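Local structure of rhamnosidase B (Bacillus sp., 2OKX) at residues S570-N582 with L615-W629. The protein is a glycoside hydrolase of family 78 that removes terminal alpha-L-rhamnose residues from rhamnosides by hydrolysis, probably with inversion at the anomeric carbon. Sequence-based numbering, arbitrary orientation.
With GOL (glycerol), chain J.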
ATOM      1  N   SER A 570      -1.771  -4.470  -2.112  1.00 19.54           N
ATOM      2  CA  SER A 570      -1.203  -5.614  -1.410  1.00 18.78           C
ATOM      3  C   SER A 570      -0.166  -5.274  -0.342  1.00 19.83           C
ATOM      4  O   SER A 570      -0.493  -5.219   0.846  1.00 19.48           O
ATOM      5  CB  SER A 570      -0.600  -6.602  -2.418  1.00 20.93           C
ATOM      6  OG  SER A 570       0.394  -5.982  -3.216  1.00 24.00           O
ATOM      7  N   TYR A 571       1.075  -5.035  -0.760  1.00 18.73           N
ATOM      8  CA  TYR A 571       2.154  -4.746   0.179  1.00 20.08           C
ATOM      9  C   TYR A 571       2.017  -3.543   1.104  1.00 21.95           C
ATOM     10  O   TYR A 571       2.303  -3.658   2.299  1.00 21.47           O
ATOM     11  CB  TYR A 571       3.499  -4.623  -0.555  1.00 20.36           C
ATOM     12  CG  TYR A 571       3.936  -5.890  -1.258  1.00 20.81           C
ATOM     13  CD1 TYR A 571       3.506  -6.175  -2.553  1.00 20.80           C
ATOM     14  CD2 TYR A 571       4.731  -6.831  -0.604  1.00 20.11           C
ATOM     15  CE1 TYR A 571       3.851  -7.371  -3.180  1.00 20.85           C
ATOM     16  CE2 TYR A 571       5.080  -8.032  -1.217  1.00 20.18           C
ATOM     17  CZ  TYR A 571       4.635  -8.297  -2.501  1.00 21.27           C
ATOM     18  OH  TYR A 571       4.935  -9.502  -3.094  1.00 20.29           O
ATOM     19  N   GLU A 572       1.563  -2.402   0.588  1.00 19.80           N
ATOM     20  CA  GLU A 572       1.516  -1.207   1.425  1.00 20.19           C
ATOM     21  C   GLU A 572       0.193  -0.488   1.709  1.00 20.94           C
ATOM     22  O   GLU A 572      -0.088  -0.168   2.868  1.00 18.61           O
ATOM     23  CB  GLU A 572       2.537  -0.199   0.881  1.00 20.06           C
ATOM     24  CG  GLU A 572       3.821  -0.870   0.378  1.00 19.17           C
ATOM     25  CD  GLU A 572       4.982   0.094   0.203  1.00 20.88           C
ATOM     26  OE1 GLU A 572       5.966  -0.277  -0.474  1.00 21.24           O
ATOM     27  OE2 GLU A 572       4.922   1.213   0.749  1.00 22.68           O
ATOM     28  N   GLN A 573      -0.608  -0.224   0.675  1.00 17.54           N
ATOM     29  CA  GLN A 573      -1.874   0.491   0.862  1.00 18.70           C
ATOM     30  C   GLN A 573      -1.554   1.871   1.450  1.00 20.24           C
ATOM     31  O   GLN A 573      -2.319   2.424   2.247  1.00 21.09           O
ATOM     32  CB  GLN A 573      -2.797  -0.287   1.811  1.00 19.54           C
ATOM     33  CG  GLN A 573      -3.335  -1.598   1.233  1.00 19.47           C
ATOM     34  CD  GLN A 573      -3.959  -2.507   2.287  1.00 19.05           C
ATOM     35  OE1 GLN A 573      -4.589  -2.041   3.236  1.00 19.62           O
ATOM     36  NE2 GLN A 573      -3.797  -3.815   2.108  1.00 17.91           N
ATOM     37  N   VAL A 574      -0.414   2.415   1.032  1.00 19.11           N
ATOM     38  CA  VAL A 574       0.070   3.712   1.503  1.00 19.33           C
ATOM     39  C   VAL A 574      -0.093   4.842   0.489  1.00 19.43           C
ATOM     40  O   VAL A 574       0.123   4.651  -0.708  1.00 16.00           O
ATOM     41  CB  VAL A 574       1.574   3.622   1.877  1.00 19.94           C
ATOM     42  CG1 VAL A 574       2.133   5.009   2.194  1.00 20.75           C
ATOM     43  CG2 VAL A 574       1.755   2.700   3.076  1.00 20.37           C
ATOM     44  N   PHE A 575      -0.472   6.021   0.975  1.00 18.98           N
ATOM     45  CA  PHE A 575      -0.602   7.166   0.094  1.00 19.84           C
ATOM     46  C   PHE A 575       0.786   7.749  -0.152  1.00 22.67           C
ATOM     47  O   PHE A 575       1.289   8.553   0.641  1.00 21.33           O
ATOM     48  CB  PHE A 575      -1.526   8.232   0.702  1.00 21.49           C
ATOM     49  CG  PHE A 575      -1.427   9.586   0.035  1.00 21.89           C
ATOM     50  CD1 PHE A 575      -1.127   9.699  -1.323  1.00 20.63           C
ATOM     51  CD2 PHE A 575      -1.629  10.750   0.770  1.00 22.13           C
ATOM     52  CE1 PHE A 575      -1.029  10.954  -1.934  1.00 22.89           C
ATOM     53  CE2 PHE A 575      -1.535  12.008   0.173  1.00 23.03           C
ATOM     54  CZ  PHE A 575      -1.232  12.109  -1.182  1.00 23.43           C
ATOM     55  N   TRP A 576       1.412   7.313  -1.240  1.00 21.06           N
ATOM     56  CA  TRP A 576       2.719   7.822  -1.616  1.00 21.86           C
ATOM     57  C   TRP A 576       2.458   9.006  -2.536  1.00 23.61           C
ATOM     58  O   TRP A 576       1.735   8.894  -3.527  1.00 21.06           O
ATOM     59  CB  TRP A 576       3.534   6.752  -2.336  1.00 22.30           C
ATOM     60  CG  TRP A 576       4.222   5.787  -1.411  1.00 22.50           C
ATOM     61  CD1 TRP A 576       3.727   4.608  -0.922  1.00 22.78           C
ATOM     62  CD2 TRP A 576       5.562   5.893  -0.919  1.00 20.94           C
ATOM     63  NE1 TRP A 576       4.687   3.967  -0.167  1.00 21.89           N
ATOM     64  CE2 TRP A 576       5.822   4.735  -0.153  1.00 20.83           C
ATOM     65  CE3 TRP A 576       6.575   6.853  -1.060  1.00 21.85           C
ATOM     66  CZ2 TRP A 576       7.056   4.509   0.469  1.00 22.28           C
ATOM     67  CZ3 TRP A 576       7.804   6.628  -0.440  1.00 22.03           C
ATOM     68  CH2 TRP A 576       8.032   5.463   0.313  1.00 21.51           C
ATOM     69  N   VAL A 577       3.046  10.144  -2.190  1.00 23.69           N
ATOM     70  CA  VAL A 577       2.852  11.378  -2.936  1.00 23.18           C
ATOM     71  C   VAL A 577       3.263  11.320  -4.401  1.00 23.36           C
ATOM     72  O   VAL A 577       2.498  11.723  -5.278  1.00 23.94           O
ATOM     73  CB  VAL A 577       3.593  12.532  -2.238  1.00 23.10           C
ATOM     74  CG1 VAL A 577       3.356  13.844  -2.979  1.00 22.13           C
ATOM     75  CG2 VAL A 577       3.114  12.633  -0.793  1.00 22.49           C
ATOM     76  N   GLY A 578       4.462  10.818  -4.670  1.00 22.00           N
ATOM     77  CA  GLY A 578       4.920  10.745  -6.045  1.00 23.87           C
ATOM     78  C   GLY A 578       3.980   9.970  -6.948  1.00 24.76           C
ATOM     79  O   GLY A 578       3.644  10.420  -8.045  1.00 25.04           O
ATOM     80  N   ASP A 579       3.550   8.799  -6.489  1.00 22.93           N
ATOM     81  CA  ASP A 579       2.654   7.956  -7.271  1.00 22.69           C
ATOM     82  C   ASP A 579       1.348   8.675  -7.610  1.00 23.29           C
ATOM     83  O   ASP A 579       0.842   8.574  -8.731  1.00 22.77           O
ATOM     84  CB  ASP A 579       2.298   6.674  -6.504  1.00 22.00           C
ATOM     85  CG  ASP A 579       3.517   5.883  -6.059  1.00 22.89           C
ATOM     86  OD1 ASP A 579       3.482   4.635  -6.165  1.00 21.49           O
ATOM     87  OD2 ASP A 579       4.496   6.494  -5.585  1.00 21.78           O
ATOM     88  N   SER A 580       0.810   9.399  -6.632  1.00 22.04           N
ATOM     89  CA  SER A 580      -0.462  10.092  -6.793  1.00 21.90           C
ATOM     90  C   SER A 580      -0.564  11.079  -7.952  1.00 19.58           C
ATOM     91  O   SER A 580      -1.658  11.318  -8.453  1.00 19.65           O
ATOM     92  CB  SER A 580      -0.843  10.803  -5.490  1.00 21.47           C
ATOM     93  OG  SER A 580      -0.084  11.984  -5.310  1.00 23.56           O
ATOM     94  N   ARG A 581       0.550  11.671  -8.369  1.00 21.55           N
ATOM     95  CA  ARG A 581       0.493  12.617  -9.482  1.00 21.93           C
ATOM     96  C   ARG A 581       0.006  11.904 -10.743  1.00 22.08           C
ATOM     97  O   ARG A 581      -0.921  12.370 -11.409  1.00 21.04           O
ATOM     98  CB  ARG A 581       1.865  13.251  -9.732  1.00 22.51           C
ATOM     99  CG  ARG A 581       1.877  14.285 -10.863  1.00 23.29           C
ATOM    100  CD  ARG A 581       2.240  13.662 -12.208  1.00 22.99           C
ATOM    101  NE  ARG A 581       2.094  14.616 -13.309  1.00 22.50           N
ATOM    102  CZ  ARG A 581       2.564  14.421 -14.540  1.00 24.83           C
ATOM    103  NH1 ARG A 581       2.385  15.344 -15.478  1.00 22.52           N
ATOM    104  NH2 ARG A 581       3.219  13.307 -14.837  1.00 24.64           N
ATOM    105  N   ASN A 582       0.621  10.768 -11.062  1.00 20.06           N
ATOM    106  CA  ASN A 582       0.221  10.011 -12.241  1.00 20.33           C
ATOM    107  C   ASN A 582      -1.156   9.394 -12.035  1.00 19.16           C
ATOM    108  O   ASN A 582      -1.992   9.403 -12.937  1.00 20.04           O
ATOM    109  CB  ASN A 582       1.234   8.904 -12.544  1.00 18.86           C
ATOM    110  CG  ASN A 582       2.552   9.442 -13.074  1.00 20.24           C
ATOM    111  OD1 ASN A 582       2.728  10.649 -13.247  1.00 21.18           O
ATOM    112  ND2 ASN A 582       3.487   8.539 -13.339  1.00 23.99           N
ATOM    113  N   LEU A 615       7.006  15.101   3.661  1.00 25.00           N
ATOM    114  CA  LEU A 615       7.144  13.645   3.601  1.00 23.78           C
ATOM    115  C   LEU A 615       6.705  13.052   2.268  1.00 23.12           C
ATOM    116  O   LEU A 615       5.784  13.561   1.629  1.00 23.88           O
ATOM    117  CB  LEU A 615       6.354  12.993   4.741  1.00 22.86           C
ATOM    118  CG  LEU A 615       7.138  12.693   6.025  1.00 24.72           C
ATOM    119  CD1 LEU A 615       7.932  13.916   6.449  1.00 24.09           C
ATOM    120  CD2 LEU A 615       6.181  12.254   7.125  1.00 20.70           C
ATOM    121  N   ASP A 616       7.368  11.971   1.861  1.00 22.08           N
ATOM    122  CA  ASP A 616       7.069  11.307   0.597  1.00 21.68           C
ATOM    123  C   ASP A 616       5.821  10.419   0.637  1.00 22.34           C
ATOM    124  O   ASP A 616       5.347   9.959  -0.401  1.00 23.07           O
ATOM    125  CB  ASP A 616       8.302  10.528   0.109  1.00 21.61           C
ATOM    126  CG  ASP A 616       8.957   9.701   1.206  1.00 23.31           C
ATOM    127  OD1 ASP A 616      10.183   9.467   1.111  1.00 22.13           O
ATOM    128  OD2 ASP A 616       8.254   9.275   2.147  1.00 23.65           O
ATOM    129  N   GLN A 617       5.304  10.174   1.839  1.00 21.36           N
ATOM    130  CA  GLN A 617       4.071   9.411   2.038  1.00 22.51           C
ATOM    131  C   GLN A 617       3.438   9.941   3.325  1.00 23.18           C
ATOM    132  O   GLN A 617       4.141  10.202   4.303  1.00 24.17           O
ATOM    133  CB  GLN A 617       4.322   7.886   2.101  1.00 20.59           C
ATOM    134  CG  GLN A 617       5.687   7.434   2.594  1.00 22.92           C
ATOM    135  CD  GLN A 617       5.819   7.489   4.102  1.00 23.17           C
ATOM    136  OE1 GLN A 617       5.092   6.807   4.828  1.00 21.07           O
ATOM    137  NE2 GLN A 617       6.753   8.301   4.581  1.00 22.12           N
ATOM    138  N   VAL A 618       2.119  10.135   3.309  1.00 21.99           N
ATOM    139  CA  VAL A 618       1.401  10.688   4.458  1.00 23.25           C
ATOM    140  C   VAL A 618      -0.032  10.153   4.582  1.00 24.85           C
ATOM    141  O   VAL A 618      -0.573   9.590   3.628  1.00 25.07           O
ATOM    142  CB  VAL A 618       1.299  12.232   4.338  1.00 23.68           C
ATOM    143  CG1 VAL A 618       2.684  12.850   4.218  1.00 22.44           C
ATOM    144  CG2 VAL A 618       0.451  12.601   3.113  1.00 22.52           C
ATOM    145  N   PRO A 619      -0.643  10.270   5.777  1.00 24.77           N
ATOM    146  CA  PRO A 619      -0.054  10.808   7.013  1.00 26.27           C
ATOM    147  C   PRO A 619       0.716   9.620   7.573  1.00 26.64           C
ATOM    148  O   PRO A 619       0.135   8.554   7.791  1.00 25.27           O
ATOM    149  CB  PRO A 619      -1.277  11.179   7.846  1.00 24.86           C
ATOM    150  CG  PRO A 619      -2.271  10.126   7.450  1.00 26.07           C
ATOM    151  CD  PRO A 619      -2.088  10.029   5.948  1.00 25.60           C
ATOM    152  N   SER A 620       2.018   9.791   7.792  1.00 25.31           N
ATOM    153  CA  SER A 620       2.842   8.672   8.235  1.00 25.22           C
ATOM    154  C   SER A 620       3.829   8.930   9.364  1.00 26.32           C
ATOM    155  O   SER A 620       4.237  10.067   9.614  1.00 25.85           O
ATOM    156  CB  SER A 620       3.610   8.124   7.028  1.00 23.72           C
ATOM    157  OG  SER A 620       4.557   7.145   7.407  1.00 24.10           O
ATOM    158  N   ALA A 621       4.219   7.844  10.028  1.00 26.01           N
ATOM    159  CA  ALA A 621       5.176   7.906  11.124  1.00 26.75           C
ATOM    160  C   ALA A 621       6.589   7.691  10.590  1.00 25.80           C
ATOM    161  O   ALA A 621       7.551   7.684  11.355  1.00 26.78           O
ATOM    162  CB  ALA A 621       4.841   6.855  12.180  1.00 25.17           C
ATOM    163  N   TRP A 622       6.718   7.491   9.280  1.00 25.95           N
ATOM    164  CA  TRP A 622       8.042   7.324   8.685  1.00 24.17           C
ATOM    165  C   TRP A 622       8.448   8.688   8.144  1.00 25.73           C
ATOM    166  O   TRP A 622       7.942   9.128   7.112  1.00 23.25           O
ATOM    167  CB  TRP A 622       8.043   6.300   7.538  1.00 24.00           C
ATOM    168  CG  TRP A 622       9.399   6.174   6.847  1.00 24.68           C
ATOM    169  CD1 TRP A 622      10.618   6.552   7.355  1.00 23.30           C
ATOM    170  CD2 TRP A 622       9.671   5.598   5.556  1.00 23.99           C
ATOM    171  NE1 TRP A 622      11.622   6.247   6.466  1.00 23.45           N
ATOM    172  CE2 TRP A 622      11.071   5.661   5.355  1.00 24.54           C
ATOM    173  CE3 TRP A 622       8.869   5.034   4.553  1.00 23.71           C
ATOM    174  CZ2 TRP A 622      11.687   5.181   4.189  1.00 24.69           C
ATOM    175  CZ3 TRP A 622       9.480   4.553   3.393  1.00 23.23           C
ATOM    176  CH2 TRP A 622      10.877   4.631   3.223  1.00 25.22           C
ATOM    177  N   SER A 623       9.341   9.359   8.862  1.00 24.70           N
ATOM    178  CA  SER A 623       9.815  10.673   8.452  1.00 25.95           C
ATOM    179  C   SER A 623      10.813  10.449   7.331  1.00 25.76           C
ATOM    180  O   SER A 623      12.005  10.243   7.571  1.00 26.40           O
ATOM    181  CB  SER A 623      10.481  11.388   9.632  1.00 26.84           C
ATOM    182  OG  SER A 623      10.825  12.721   9.294  1.00 28.29           O
ATOM    183  N   SER A 624      10.308  10.478   6.102  1.00 25.28           N
ATOM    184  CA  SER A 624      11.123  10.249   4.920  1.00 24.43           C
ATOM    185  C   SER A 624      10.815  11.297   3.863  1.00 25.42           C
ATOM    186  O   SER A 624       9.665  11.706   3.697  1.00 26.33           O
ATOM    187  CB  SER A 624      10.837   8.853   4.361  1.00 24.37           C
ATOM    188  OG  SER A 624      11.524   8.634   3.145  1.00 21.94           O
ATOM    189  N   VAL A 625      11.850  11.727   3.150  1.00 25.38           N
ATOM    190  CA  VAL A 625      11.696  12.733   2.112  1.00 24.25           C
ATOM    191  C   VAL A 625      12.341  12.331   0.796  1.00 24.25           C
ATOM    192  O   VAL A 625      13.454  11.804   0.769  1.00 24.83           O
ATOM    193  CB  VAL A 625      12.327  14.093   2.530  1.00 24.68           C
ATOM    194  CG1 VAL A 625      12.346  15.048   1.334  1.00 25.33           C
ATOM    195  CG2 VAL A 625      11.547  14.708   3.674  1.00 25.78           C
ATOM    196  N   ILE A 626      11.619  12.577  -0.291  1.00 23.75           N
ATOM    197  CA  ILE A 626      12.117  12.330  -1.634  1.00 24.39           C
ATOM    198  C   ILE A 626      11.807  13.634  -2.364  1.00 25.29           C
ATOM    199  O   ILE A 626      10.643  13.947  -2.629  1.00 25.15           O
ATOM    200  CB  ILE A 626      11.393  11.166  -2.332  1.00 26.61           C
ATOM    201  CG1 ILE A 626      11.663   9.855  -1.586  1.00 28.04           C
ATOM    202  CG2 ILE A 626      11.884  11.050  -3.773  1.00 27.86           C
ATOM    203  CD1 ILE A 626      11.003   8.637  -2.217  1.00 28.29           C
ATOM    204  N   PRO A 627      12.842  14.432  -2.667  1.00 25.60           N
ATOM    205  CA  PRO A 627      12.646  15.709  -3.363  1.00 26.26           C
ATOM    206  C   PRO A 627      11.659  15.643  -4.532  1.00 24.59           C
ATOM    207  O   PRO A 627      10.703  16.412  -4.582  1.00 25.22           O
ATOM    208  CB  PRO A 627      14.058  16.077  -3.807  1.00 24.72           C
ATOM    209  CG  PRO A 627      14.897  15.539  -2.670  1.00 25.59           C
ATOM    210  CD  PRO A 627      14.275  14.177  -2.426  1.00 25.26           C
ATOM    211  N   ASN A 628      11.890  14.728  -5.466  1.00 24.39           N
ATOM    212  CA  ASN A 628      11.008  14.597  -6.623  1.00 25.41           C
ATOM    213  C   ASN A 628       9.544  14.356  -6.247  1.00 25.81           C
ATOM    214  O   ASN A 628       8.642  14.846  -6.926  1.00 27.10           O
ATOM    215  CB  ASN A 628      11.509  13.478  -7.541  1.00 24.51           C
ATOM    216  CG  ASN A 628      12.737  13.884  -8.341  1.00 24.71           C
ATOM    217  OD1 ASN A 628      13.495  13.033  -8.822  1.00 24.78           O
ATOM    218  ND2 ASN A 628      12.931  15.191  -8.499  1.00 22.26           N
ATOM    219  N   TRP A 629       9.296  13.607  -5.173  1.00 24.14           N
ATOM    220  CA  TRP A 629       7.917  13.358  -4.770  1.00 22.78           C
ATOM    221  C   TRP A 629       7.249  14.671  -4.384  1.00 23.49           C
ATOM    222  O   TRP A 629       6.095  14.917  -4.735  1.00 21.32           O
ATOM    223  CB  TRP A 629       7.843  12.378  -3.591  1.00 22.33           C
ATOM    224  CG  TRP A 629       7.878  10.901  -3.967  1.00 22.50           C
ATOM    225  CD1 TRP A 629       7.301   9.872  -3.271  1.00 21.10           C
ATOM    226  CD2 TRP A 629       8.574  10.295  -5.069  1.00 22.66           C
ATOM    227  NE1 TRP A 629       7.595   8.671  -3.865  1.00 21.51           N
ATOM    228  CE2 TRP A 629       8.375   8.899  -4.968  1.00 22.59           C
ATOM    229  CE3 TRP A 629       9.347  10.793  -6.129  1.00 23.99           C
ATOM    230  CZ2 TRP A 629       8.922   7.994  -5.885  1.00 22.53           C
ATOM    231  CZ3 TRP A 629       9.890   9.892  -7.043  1.00 22.25           C
ATOM    232  CH2 TRP A 629       9.675   8.508  -6.913  1.00 24.01           C
TER
HETATM  233  C1  GOL J3007       6.007   2.479  -3.000  1.00 29.93           C
HETATM  234  O1  GOL J3007       5.745   1.262  -3.422  1.00 26.76           O
HETATM  235  C2  GOL J3007       6.402   3.377  -4.177  1.00 30.67           C
HETATM  236  O2  GOL J3007       5.377   3.403  -5.159  1.00 25.99           O
HETATM  237  C3  GOL J3007       6.684   4.787  -3.670  1.00 30.02           C
HETATM  238  O3  GOL J3007       7.032   5.661  -4.740  1.00 31.30           O
HETATM  239  O   HOH W   1      -0.641   6.674   3.989  1.00 24.00           O
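Val574 begins the pairing of 570-582 with 615-629 by laying CG1 against Gln617 CB, and at Phe575 the backbones join. Phe575 O accepts from Val618 N (3.2 Å), while the Phe575 ring runs alongside Val618 and touches its CG2 through CE2; a water links Phe575 N to Val618 O. Trp576, bridged to Gln617, makes the largest share of the contact. Its CG lies anti to the carbonyl carbon (chi1 -82°), and the indole spreads over Gln617, whose CG sits 3.6 Å from the centroid of the six-membered ring, a CH-pi contact almost on the normal. That methylene is steadied by its own amide, since Gln617 NE2 donates to Asp616 OD2 and Trp622 O, and OE1 accepts from Ser620 OG. C3 of a glycerol, probably from the crystallisation liquor, lies over the indole's opposite face, and Trp576 NE1 donates to Glu572 OE2 (2.9 Å), which helps to fix the ring's rotation. Trp622 approaches the indole obliquely, CZ3 to Trp576 CH2 at 3.5 Å, and Trp629 meets it rim to rim, planes 81° apart. Val577 N then closes the bridge on Asp616 O (2.9 Å). Gly578 CA packs over the five-membered ring of Trp629, 3.7 Å from its centroid, and Asp579 OD2 accepts from glycerol O3 (2.8 Å). A tryptophan-lined, acidic pocket where loops enter helices 577-590 and 627-644 is consistent with the sugar-binding cleft of an (alpha/alpha)6-barrel glycosidase.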